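PDB 6IV9: Cas13d from uncultured Ruminococcus sp, which binds a CRISPR RNA in a binary complex and, through its two HEPN domains, directs CRISPR RNA maturation and cleavage of target RNA. Local coordinates for residues A[66-72]-A[84-90]; A[325-329]-A[569-574]; A[693-697]-A[723-727]; A[783-787]-A[804-808]. The protein carries 2 engineered substitutions. All coordinates share one frame; numbering follows the deposited sequence.

Interaction 1 (A[66-72]-A[84-90]); sequences SENKMYI and EYEVDNN
Met70 and Val87 face each other as an antiparallel hydrogen-bonded pair, Met70 N reaching Val87 O at 2.9 Å and Val87 N returning to Met70 O at 2.8 Å. Ile72 and Tyr85 repeat the pattern, but the return bond from Tyr85 N to Ile72 O is weak, and Ile72 O also takes the N-H of Glu84. Both Glu84 and Tyr85 thus face Ile72, a classic beta bulge.

Ahead of Lys69, Asn89 binds residues 66-68 with side chain and backbone. Its ND2 donates to Glu67 O at 3.0 Å, standing well above that carbonyl plane, and more weakly to Ser66 O, while Asn89 N binds Asn68 O almost straight (171°). Ser66 OG accepts from Lys69 N, an ST motif.

Charge lies on the face of Lys69, Tyr71, Glu86 and Asp88. The Lys69 chain, bent at CG (chi2 -57°), swings its NZ to the anti lone pair of Asp88 OD2, a salt bridge of 2.7 Å; Glu86 OE2 stays 4.1 Å from the same NZ. Glu86 CG runs beside Tyr71, 3.6 Å from its CE2.

Apolar contacts fill the other face, where Met70 CE meets Val87 CG1 at 3.8 Å and Ile72 lies against Val87 and Tyr85; Ile105, Leu107 and Val110 of strand 105-110 pack on this side. The arrangement is that of a beta hairpin, strands 69-75 and 81-88, at the middle of a four-stranded antiparallel sheet.

Interaction 2 (A[325-329]-A[569-574]); sequences RLKSI and IASMRK. With nucleotides of chain B.
Arg325 stretches away from its helix with CG opposite the backbone N (chi1 170°), then bends at chi2 and chi3, which sets its guanidinium beside the turn 571-574 and the RNA. The aliphatic part slides past Ile569, CG lying 4.0 Å from Ile569 CB. Three partners meet the guanidinium edge in its plane: Arg573 O, bound by NH1 at 3.3 Å; a water, also on NH1; and O4 of U43 of chain B, bound by NH2 at 3.0 Å. NH2 also donates to Ser328 OG, so the group is held from both segments as well as by the base. The water accepts from Arg325 NH1 and Lys574 NZ and donates to Ile569 O and Met572 O, tying four residues together.

Next to this polar layer Ile329 and Met572 reach tip to tip, CD1 to SD 3.5 Å, and Leu326 CD1 touches Ile569 CD1. The extended Met572 chain continues to the ribose of U43 of chain B, its CE 3.6 Å from O4', while Arg573 N donates to O2' of A42 of chain B at 2.9 Å. A leucine in place of Arg325 would probably leave the uracil O4 and the Arg573 carbonyl without these donors and the water with one partner fewer.

The contact brings helix 312-330 against the C-terminal end of helix 556-570; Tyr503 of helix 497-505 touches Arg325 and Ile569, and helix 353-366 packs on Ile329 and Met572.

Interaction 3 (A[693-697]-A[723-727]); sequences MIKNI and VIGLY
Ile697 and Tyr727 make the central fit: the isoleucine branch CG2 stands 4.2 Å above the plane of the ring, over its centre, while CD1 of the same side chain presses on the root of the ring, 4.0 Å from Tyr727 CG. The methyl CG2 of Ile694 meets the ring at its edge, in plane, 3.8 Å from Tyr727 CD1. One isoleucine thus lies over a face and another sits at an edge, and the ring fills the notch between them. Ile697 can do this because CG1 trans to its backbone N (chi1 -167°) sends CD1 across to helix 713-760, where it also lies 4.0 Å from Val723 CG1.

The last turn of helix 683-696 and the residue that follows it, Ile697, pack on the long helix 713-760, and the chain between the two helices includes the loop residue Phe702, which packs on Ile697. Val723 and Tyr727, one turn apart, present neighbouring bumps along the long helix.

Met693 enters beside Val723, its chain bent at the sulfur so that CE rests 3.8 Å from Val723 CG2 and close to both methyls. The other branch of Ile694 carries CD1 onto Leu726 CG, 4.3 Å away. Cys673 of helix 663-673 closes over Met693, Val723 and Leu726, and Ala648 touches both Ile694 and Tyr727. An alanine in place of Tyr727 would probably open a gap between Ile694 and Ile697 and leave the carbonyl of Ile590 without the phenolic hydroxyl that bonds it. Arg645 NH2 donates to the carbonyls of Lys695 and Ile697.

Interaction 4 (A[783-787]-A[804-808]); sequences CELCD and RKCVE
Asp787 and Arg804 run alongside one another in opposite senses, their carboxylate and guanidinium planes turned 47° apart. Arg804 NH2 donates to Asp787 OD1 at 2.8 Å, in a salt bridge that keeps the oxygen at the edge of the guanidinium and near its plane. One face of that group lies against Cys786, whose CB sits 3.4 Å above its centre. The bend at chi3 turns the arginine head over this cysteine, and the carbonyls of Leu797 and Lys798 take its NE and, weakly, its NH1, which helps fix its rotation.

Lys805 and Glu808, also from helix 801-813, run against the Asp787 side chain. The lysine leaves its helix pointing away, then folds back at chi2 and chi4 to bring NZ to the same Asp787 OD1; the modelled separation is doubtfully short. Its NZ also bridges to Glu808 OE1 at 3.2 Å. The carboxylates of Asp787 and Glu808 stand nearly perpendicular, 86° apart, with OD2 and OE2 at 2.5 Å; one acid may hold a proton, a doubtful detail in this cluster.

Cys783 lies against the Glu808 chain, its CB 3.7 Å from Glu808 CG, and its SG touches Val807 CG1 at 3.9 Å. Helices 777-788 and 801-813 pass at 134°, their segment axes 10.6 Å apart; the arrangement is an interhelical salt-bridge network, laid beside a small apolar seam between two helices close in sequence.

In the fold
Interactions 2 and 3 are buried, whereas interactions 1 and 4 are partly buried and lie farther from the centre of the chain. Interaction 1 alone is built of strands, held mainly by backbone bonds, at about 63 Å from interaction 3 (centre to centre), on the opposite side of the chain's centre. The other three join helices, 2 and 3 also using residues just after a helix end: interaction 2 mixes apolar contacts with a guanidinium, a water and RNA; interaction 3 is wholly apolar across its segments; interaction 4 relies largely on charge. No two share an element, though helices 713-760 and 777-788, from interactions 3 and 4, follow each other in the chain. Interaction 2 alone touches RNA directly.

Interaction 1 (A[66-72]-A[84-90])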
# COMPACT_ATOMS: atom_id res chain seq x y z
N SER A 66 28.87 -18.18 -3.19
CA SER A 66 29.13 -18.77 -4.52
C SER A 66 29.66 -20.19 -4.28
O SER A 66 29.81 -20.61 -3.12
CB SER A 66 30.08 -17.97 -5.32
OG SER A 66 31.39 -18.32 -4.97
N GLU A 67 29.92 -20.92 -5.35
CA GLU A 67 30.39 -22.30 -5.09
C GLU A 67 31.72 -22.23 -4.34
O GLU A 67 31.86 -22.93 -3.37
CB GLU A 67 30.44 -23.10 -6.39
CG GLU A 67 30.79 -24.55 -6.19
CD GLU A 67 29.73 -25.35 -5.46
OE1 GLU A 67 28.82 -24.73 -4.89
OE2 GLU A 67 29.82 -26.59 -5.44
N ASN A 68 32.65 -21.38 -4.74
CA ASN A 68 33.97 -21.46 -4.09
C ASN A 68 34.22 -20.35 -3.06
O ASN A 68 35.10 -20.52 -2.25
CB ASN A 68 35.07 -21.57 -5.15
CG ASN A 68 34.91 -22.81 -6.01
OD1 ASN A 68 34.65 -22.71 -7.20
ND2 ASN A 68 35.03 -23.98 -5.42
N LYS A 69 33.41 -19.30 -3.05
CA LYS A 69 33.71 -18.15 -2.17
C LYS A 69 32.47 -17.62 -1.46
O LYS A 69 31.39 -17.94 -1.88
CB LYS A 69 34.16 -17.00 -3.04
CG LYS A 69 35.36 -17.27 -3.92
CD LYS A 69 36.55 -17.71 -3.14
CE LYS A 69 37.77 -17.90 -4.02
NZ LYS A 69 38.97 -18.21 -3.21
N MET A 70 32.71 -16.85 -0.41
CA MET A 70 31.65 -16.12 0.33
C MET A 70 32.08 -14.66 0.31
O MET A 70 33.27 -14.40 0.38
CB MET A 70 31.54 -16.55 1.79
CG MET A 70 30.93 -17.89 1.98
SD MET A 70 30.70 -18.27 3.70
CE MET A 70 32.38 -18.50 4.26
N TYR A 71 31.12 -13.76 0.16
CA TYR A 71 31.40 -12.32 0.19
C TYR A 71 30.59 -11.74 1.34
O TYR A 71 29.40 -11.87 1.32
CB TYR A 71 31.07 -11.67 -1.15
CG TYR A 71 31.78 -12.31 -2.30
CD1 TYR A 71 31.24 -13.40 -2.94
CD2 TYR A 71 33.02 -11.86 -2.70
CE1 TYR A 71 31.91 -14.01 -3.99
CE2 TYR A 71 33.70 -12.46 -3.74
CZ TYR A 71 33.14 -13.54 -4.38
OH TYR A 71 33.82 -14.13 -5.40
N ILE A 72 31.27 -11.09 2.26
CA ILE A 72 30.63 -10.48 3.45
C ILE A 72 30.46 -8.99 3.21
O ILE A 72 31.42 -8.35 2.83
CB ILE A 72 31.51 -10.77 4.67
CG1 ILE A 72 31.61 -12.27 4.92
CG2 ILE A 72 31.01 -10.02 5.88
CD1 ILE A 72 32.32 -12.65 6.17
N GLU A 84 33.13 -6.17 2.28
CA GLU A 84 34.17 -6.15 3.33
C GLU A 84 35.19 -7.25 3.09
O GLU A 84 36.37 -6.96 3.11
CB GLU A 84 33.52 -6.38 4.69
CG GLU A 84 32.67 -5.21 5.16
CD GLU A 84 33.43 -4.12 5.89
OE1 GLU A 84 34.64 -4.18 5.92
OE2 GLU A 84 32.80 -3.22 6.41
N TYR A 85 34.74 -8.48 2.94
CA TYR A 85 35.72 -9.58 2.81
C TYR A 85 35.28 -10.62 1.80
O TYR A 85 34.11 -10.82 1.59
CB TYR A 85 35.85 -10.32 4.13
CG TYR A 85 36.38 -9.49 5.26
CD1 TYR A 85 35.52 -8.76 6.05
CD2 TYR A 85 37.73 -9.41 5.53
CE1 TYR A 85 35.98 -7.98 7.08
CE2 TYR A 85 38.21 -8.64 6.56
CZ TYR A 85 37.33 -7.91 7.33
OH TYR A 85 37.77 -7.14 8.35
N GLU A 86 36.27 -11.27 1.21
CA GLU A 86 36.05 -12.44 0.36
C GLU A 86 36.66 -13.61 1.12
O GLU A 86 37.77 -13.47 1.57
CB GLU A 86 36.71 -12.26 -1.00
CG GLU A 86 36.62 -13.50 -1.85
CD GLU A 86 37.40 -13.33 -3.13
OE1 GLU A 86 37.39 -12.23 -3.67
OE2 GLU A 86 38.02 -14.28 -3.54
N VAL A 87 35.92 -14.69 1.31
CA VAL A 87 36.40 -15.86 2.08
C VAL A 87 36.38 -17.09 1.18
O VAL A 87 35.44 -17.25 0.44
CB VAL A 87 35.54 -16.10 3.34
CG1 VAL A 87 35.98 -17.31 4.12
CG2 VAL A 87 35.49 -14.88 4.22
N ASP A 88 37.43 -17.90 1.25
CA ASP A 88 37.48 -19.14 0.44
C ASP A 88 36.78 -20.24 1.21
O ASP A 88 37.12 -20.45 2.35
CB ASP A 88 38.92 -19.55 0.10
CG ASP A 88 38.94 -20.79 -0.76
OD1 ASP A 88 38.84 -21.88 -0.21
OD2 ASP A 88 39.01 -20.64 -1.96
N ASN A 89 35.81 -20.90 0.59
CA ASN A 89 35.02 -21.96 1.27
C ASN A 89 35.90 -23.15 1.66
O ASN A 89 35.54 -23.81 2.60
CB ASN A 89 33.83 -22.42 0.43
CG ASN A 89 32.80 -21.33 0.28
OD1 ASN A 89 32.73 -20.44 1.09
ND2 ASN A 89 32.02 -21.40 -0.78
N ASN A 90 36.84 -23.52 0.80
CA ASN A 90 37.73 -24.69 1.04
C ASN A 90 38.82 -24.47 2.09
O ASN A 90 38.97 -25.34 2.93
CB ASN A 90 38.18 -25.27 -0.29
CG ASN A 90 36.97 -25.58 -1.15
OD1 ASN A 90 36.07 -26.27 -0.72
ND2 ASN A 90 36.92 -25.02 -2.34

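Interaction 2 (A[325-329]-A[569-574])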
# COMPACT_ATOMS: atom_id res chain seq x y z
N ARG A 325 0.20 17.51 -12.74
CA ARG A 325 0.57 17.57 -11.31
C ARG A 325 1.86 18.38 -11.11
O ARG A 325 1.89 19.19 -10.23
CB ARG A 325 0.76 16.14 -10.80
CG ARG A 325 1.38 16.05 -9.42
CD ARG A 325 0.35 16.34 -8.36
NE ARG A 325 0.14 17.76 -8.22
CZ ARG A 325 -0.69 18.30 -7.35
NH1 ARG A 325 -1.35 17.55 -6.50
NH2 ARG A 325 -0.83 19.61 -7.31
N LEU A 326 2.88 18.11 -11.90
CA LEU A 326 4.19 18.79 -11.77
C LEU A 326 4.07 20.28 -12.09
O LEU A 326 4.67 21.07 -11.40
CB LEU A 326 5.18 18.09 -12.71
CG LEU A 326 6.26 17.23 -12.06
CD1 LEU A 326 6.02 16.95 -10.60
CD2 LEU A 326 6.54 15.97 -12.85
N LYS A 327 3.32 20.61 -13.13
CA LYS A 327 3.17 22.04 -13.50
C LYS A 327 2.45 22.80 -12.38
O LYS A 327 2.83 23.91 -12.13
CB LYS A 327 2.64 22.17 -14.93
CG LYS A 327 3.53 21.48 -15.95
CD LYS A 327 3.55 22.05 -17.34
CE LYS A 327 2.25 21.82 -18.07
NZ LYS A 327 2.46 21.60 -19.52
N SER A 328 1.46 22.21 -11.74
CA SER A 328 0.79 22.94 -10.63
C SER A 328 1.76 23.20 -9.47
O SER A 328 1.67 24.23 -8.87
CB SER A 328 -0.46 22.27 -10.19
OG SER A 328 -0.21 20.95 -9.76
N ILE A 329 2.58 22.22 -9.10
CA ILE A 329 3.58 22.45 -8.02
C ILE A 329 4.68 23.43 -8.46
O ILE A 329 5.04 24.29 -7.69
CB ILE A 329 4.22 21.11 -7.65
CG1 ILE A 329 3.21 20.10 -7.13
CG2 ILE A 329 5.36 21.30 -6.69
CD1 ILE A 329 3.66 18.68 -7.25
N ILE A 569 4.63 13.37 -4.81
CA ILE A 569 3.62 14.13 -5.60
C ILE A 569 2.24 13.46 -5.59
O ILE A 569 1.28 14.16 -5.62
CB ILE A 569 4.13 14.50 -7.00
CG1 ILE A 569 4.24 13.28 -7.91
CG2 ILE A 569 5.44 15.25 -6.88
CD1 ILE A 569 4.67 13.60 -9.29
N ALA A 570 2.20 12.13 -5.61
CA ALA A 570 0.91 11.41 -5.57
C ALA A 570 0.19 11.64 -4.24
O ALA A 570 -1.00 11.54 -4.20
CB ALA A 570 1.09 9.95 -5.86
N SER A 571 0.95 11.85 -3.17
CA SER A 571 0.43 12.03 -1.80
C SER A 571 -0.17 13.42 -1.61
O SER A 571 -0.81 13.64 -0.61
CB SER A 571 1.50 11.73 -0.78
OG SER A 571 1.88 10.38 -0.84
N MET A 572 0.11 14.34 -2.52
CA MET A 572 -0.40 15.72 -2.40
C MET A 572 -1.89 15.77 -2.74
O MET A 572 -2.33 15.03 -3.57
CB MET A 572 0.38 16.66 -3.31
CG MET A 572 1.78 16.87 -2.85
SD MET A 572 2.77 17.83 -3.97
CE MET A 572 4.34 17.83 -3.13
N ARG A 573 -2.57 16.69 -2.09
CA ARG A 573 -4.02 16.91 -2.28
C ARG A 573 -4.29 17.34 -3.72
O ARG A 573 -3.58 18.18 -4.22
CB ARG A 573 -4.40 18.07 -1.36
CG ARG A 573 -5.88 18.23 -1.11
CD ARG A 573 -6.06 19.31 -0.06
NE ARG A 573 -7.46 19.62 0.08
CZ ARG A 573 -8.04 20.02 1.19
NH1 ARG A 573 -9.35 20.20 1.23
NH2 ARG A 573 -7.31 20.25 2.27
N LYS A 574 -5.26 16.72 -4.36
CA LYS A 574 -5.67 17.14 -5.72
C LYS A 574 -6.79 18.17 -5.57
O LYS A 574 -7.41 18.23 -4.51
CB LYS A 574 -6.08 15.93 -6.57
CG LYS A 574 -4.94 15.23 -7.30
CD LYS A 574 -5.36 14.04 -8.14
CE LYS A 574 -4.44 12.84 -8.05
NZ LYS A 574 -3.01 13.23 -7.95
P A B 42 1.60 15.29 5.50
OP1 A B 42 3.03 15.01 5.24
OP2 A B 42 1.13 16.31 6.48
O5' A B 42 0.92 15.83 4.18
C5' A B 42 1.05 15.09 2.99
C4' A B 42 0.24 15.80 1.96
O4' A B 42 -1.14 15.54 2.28
C3' A B 42 0.40 17.32 1.96
O3' A B 42 1.33 17.71 0.93
C2' A B 42 -0.99 17.81 1.55
O2' A B 42 -1.32 17.97 0.19
C1' A B 42 -1.91 16.66 1.97
N9 A B 42 -2.64 17.06 3.16
C8 A B 42 -2.19 17.55 4.36
N7 A B 42 -3.15 17.89 5.18
C5 A B 42 -4.31 17.62 4.47
C6 A B 42 -5.67 17.74 4.80
N6 A B 42 -6.10 18.21 5.97
N1 A B 42 -6.58 17.35 3.88
C2 A B 42 -6.14 16.88 2.70
N3 A B 42 -4.89 16.71 2.28
C4 A B 42 -4.01 17.12 3.22
P U B 43 2.82 18.08 1.23
OP1 U B 43 3.70 16.95 0.78
OP2 U B 43 2.96 18.60 2.59
O5' U B 43 3.11 19.22 0.16
C5' U B 43 2.36 20.45 0.16
C4' U B 43 3.10 21.49 -0.65
O4' U B 43 3.05 21.04 -2.01
C3' U B 43 2.44 22.89 -0.68
O3' U B 43 2.98 23.60 0.42
C2' U B 43 2.89 23.41 -2.05
O2' U B 43 4.26 23.73 -1.92
C1' U B 43 2.82 22.14 -2.90
N1 U B 43 1.53 21.94 -3.57
C2 U B 43 1.19 22.79 -4.60
O2 U B 43 1.93 23.67 -5.00
N3 U B 43 -0.05 22.58 -5.14
C4 U B 43 -0.96 21.63 -4.78
O4 U B 43 -2.03 21.56 -5.38
C5 U B 43 -0.55 20.78 -3.72
C6 U B 43 0.65 20.96 -3.16
O HOH W 1 -1.43 14.60 -6.16

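Interaction 3 (A[693-697]-A[723-727])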
# COMPACT_ATOMS: atom_id res chain seq x y z
N MET A 693 -25.38 6.39 18.73
CA MET A 693 -25.47 7.59 17.86
C MET A 693 -25.30 7.18 16.41
O MET A 693 -26.01 7.68 15.58
CB MET A 693 -24.34 8.56 18.19
CG MET A 693 -24.53 9.27 19.47
SD MET A 693 -23.51 10.73 19.49
CE MET A 693 -22.60 10.52 17.97
N ILE A 694 -24.33 6.32 16.15
CA ILE A 694 -24.04 5.82 14.78
C ILE A 694 -25.25 5.03 14.27
O ILE A 694 -25.66 5.22 13.15
CB ILE A 694 -22.75 5.00 14.79
CG1 ILE A 694 -21.54 5.92 14.95
CG2 ILE A 694 -22.64 4.13 13.56
CD1 ILE A 694 -20.31 5.23 15.38
N LYS A 695 -25.84 4.22 15.13
CA LYS A 695 -27.01 3.42 14.73
C LYS A 695 -28.17 4.34 14.32
O LYS A 695 -28.93 3.94 13.48
CB LYS A 695 -27.44 2.53 15.91
CG LYS A 695 -28.68 1.70 15.67
CD LYS A 695 -29.30 1.20 16.94
CE LYS A 695 -29.64 -0.27 16.92
NZ LYS A 695 -30.36 -0.69 15.70
N ASN A 696 -28.29 5.50 14.96
CA ASN A 696 -29.45 6.41 14.79
C ASN A 696 -29.17 7.62 13.91
O ASN A 696 -30.06 8.43 13.78
CB ASN A 696 -29.94 6.90 16.15
CG ASN A 696 -30.53 5.78 16.98
OD1 ASN A 696 -31.19 4.91 16.46
ND2 ASN A 696 -30.26 5.80 18.26
N ILE A 697 -28.00 7.73 13.30
CA ILE A 697 -27.67 8.90 12.45
C ILE A 697 -28.59 8.94 11.22
O ILE A 697 -28.98 7.91 10.76
CB ILE A 697 -26.20 8.85 12.02
CG1 ILE A 697 -25.74 10.17 11.42
CG2 ILE A 697 -25.98 7.71 11.05
CD1 ILE A 697 -24.27 10.21 11.19
N VAL A 723 -19.70 14.34 14.65
CA VAL A 723 -20.52 13.10 14.51
C VAL A 723 -20.29 12.48 13.14
O VAL A 723 -20.08 11.30 13.07
CB VAL A 723 -22.01 13.41 14.73
CG1 VAL A 723 -22.92 12.27 14.34
CG2 VAL A 723 -22.28 13.86 16.16
N ILE A 724 -20.34 13.30 12.09
CA ILE A 724 -20.13 12.75 10.72
C ILE A 724 -18.71 12.18 10.62
O ILE A 724 -18.54 11.14 10.04
CB ILE A 724 -20.39 13.84 9.67
CG1 ILE A 724 -21.87 14.20 9.60
CG2 ILE A 724 -19.84 13.44 8.32
CD1 ILE A 724 -22.19 15.33 8.68
N GLY A 725 -17.74 12.88 11.18
CA GLY A 725 -16.36 12.38 11.08
C GLY A 725 -16.20 11.04 11.75
O GLY A 725 -15.54 10.19 11.22
N LEU A 726 -16.78 10.88 12.94
CA LEU A 726 -16.67 9.59 13.65
C LEU A 726 -17.40 8.50 12.87
O LEU A 726 -16.88 7.43 12.77
CB LEU A 726 -17.27 9.72 15.05
CG LEU A 726 -17.43 8.39 15.79
CD1 LEU A 726 -16.09 7.72 15.98
CD2 LEU A 726 -18.10 8.60 17.12
N TYR A 727 -18.58 8.82 12.36
CA TYR A 727 -19.37 7.81 11.62
C TYR A 727 -18.58 7.33 10.40
O TYR A 727 -18.44 6.16 10.22
CB TYR A 727 -20.70 8.42 11.16
CG TYR A 727 -21.47 7.57 10.19
CD1 TYR A 727 -21.91 6.32 10.55
CD2 TYR A 727 -21.73 8.00 8.91
CE1 TYR A 727 -22.61 5.53 9.67
CE2 TYR A 727 -22.42 7.21 8.01
CZ TYR A 727 -22.87 5.97 8.39
OH TYR A 727 -23.54 5.16 7.54

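Interaction 4 (A[783-787]-A[804-808])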
# COMPACT_ATOMS: atom_id res chain seq x y z
N CYS A 783 2.50 -33.15 -2.24
CA CYS A 783 2.39 -34.01 -1.04
C CYS A 783 2.59 -35.47 -1.44
O CYS A 783 3.32 -36.15 -0.79
CB CYS A 783 1.05 -33.84 -0.34
SG CYS A 783 0.88 -32.29 0.57
N GLU A 784 1.97 -35.89 -2.54
CA GLU A 784 2.08 -37.29 -3.01
C GLU A 784 3.54 -37.62 -3.33
O GLU A 784 3.98 -38.69 -2.96
CB GLU A 784 1.26 -37.46 -4.28
CG GLU A 784 -0.23 -37.56 -4.05
CD GLU A 784 -1.07 -37.55 -5.31
OE1 GLU A 784 -2.28 -37.68 -5.20
OE2 GLU A 784 -0.51 -37.38 -6.40
N LEU A 785 4.25 -36.71 -3.98
CA LEU A 785 5.67 -36.92 -4.34
C LEU A 785 6.52 -37.06 -3.07
O LEU A 785 7.43 -37.85 -3.09
CB LEU A 785 6.18 -35.79 -5.23
CG LEU A 785 5.54 -35.74 -6.61
CD1 LEU A 785 5.93 -34.48 -7.34
CD2 LEU A 785 5.91 -36.97 -7.41
N CYS A 786 6.21 -36.30 -2.03
CA CYS A 786 7.01 -36.43 -0.80
C CYS A 786 6.83 -37.84 -0.24
O CYS A 786 7.78 -38.40 0.24
CB CYS A 786 6.58 -35.44 0.26
SG CYS A 786 7.13 -33.75 -0.08
N ASP A 787 5.59 -38.33 -0.23
CA ASP A 787 5.30 -39.68 0.32
C ASP A 787 5.91 -40.79 -0.55
O ASP A 787 6.48 -41.70 0.03
CB ASP A 787 3.80 -39.89 0.51
CG ASP A 787 3.08 -38.88 1.40
OD1 ASP A 787 3.69 -38.36 2.34
OD2 ASP A 787 1.90 -38.63 1.13
N ARG A 804 2.93 -31.89 6.49
CA ARG A 804 2.55 -32.43 5.17
C ARG A 804 1.29 -33.29 5.33
O ARG A 804 0.40 -33.17 4.51
CB ARG A 804 3.67 -33.30 4.61
CG ARG A 804 3.37 -33.92 3.26
CD ARG A 804 4.10 -35.23 3.05
NE ARG A 804 5.48 -35.04 3.44
CZ ARG A 804 6.34 -36.00 3.68
NH1 ARG A 804 7.56 -35.68 4.05
NH2 ARG A 804 5.99 -37.26 3.54
N LYS A 805 1.24 -34.11 6.37
CA LYS A 805 0.08 -34.98 6.65
C LYS A 805 -1.14 -34.11 6.93
O LYS A 805 -2.21 -34.46 6.49
CB LYS A 805 0.38 -35.91 7.82
CG LYS A 805 1.34 -37.04 7.49
CD LYS A 805 1.03 -37.68 6.17
CE LYS A 805 2.16 -38.50 5.59
NZ LYS A 805 2.17 -38.40 4.11
N CYS A 806 -0.95 -33.01 7.66
CA CYS A 806 -2.06 -32.09 7.98
C CYS A 806 -2.62 -31.49 6.69
O CYS A 806 -3.82 -31.44 6.55
CB CYS A 806 -1.58 -30.96 8.87
SG CYS A 806 -1.28 -31.47 10.58
N VAL A 807 -1.75 -31.09 5.78
CA VAL A 807 -2.20 -30.51 4.49
C VAL A 807 -2.97 -31.57 3.70
O VAL A 807 -3.91 -31.22 3.02
CB VAL A 807 -1.01 -29.95 3.69
CG1 VAL A 807 -1.38 -29.64 2.26
CG2 VAL A 807 -0.40 -28.75 4.37
N GLU A 808 -2.53 -32.82 3.76
CA GLU A 808 -3.22 -33.89 3.02
C GLU A 808 -4.65 -34.03 3.55
O GLU A 808 -5.56 -34.19 2.77
CB GLU A 808 -2.42 -35.19 3.12
CG GLU A 808 -1.19 -35.21 2.24
CD GLU A 808 -0.32 -36.44 2.41
OE1 GLU A 808 -0.67 -37.29 3.23
OE2 GLU A 808 0.68 -36.54 1.74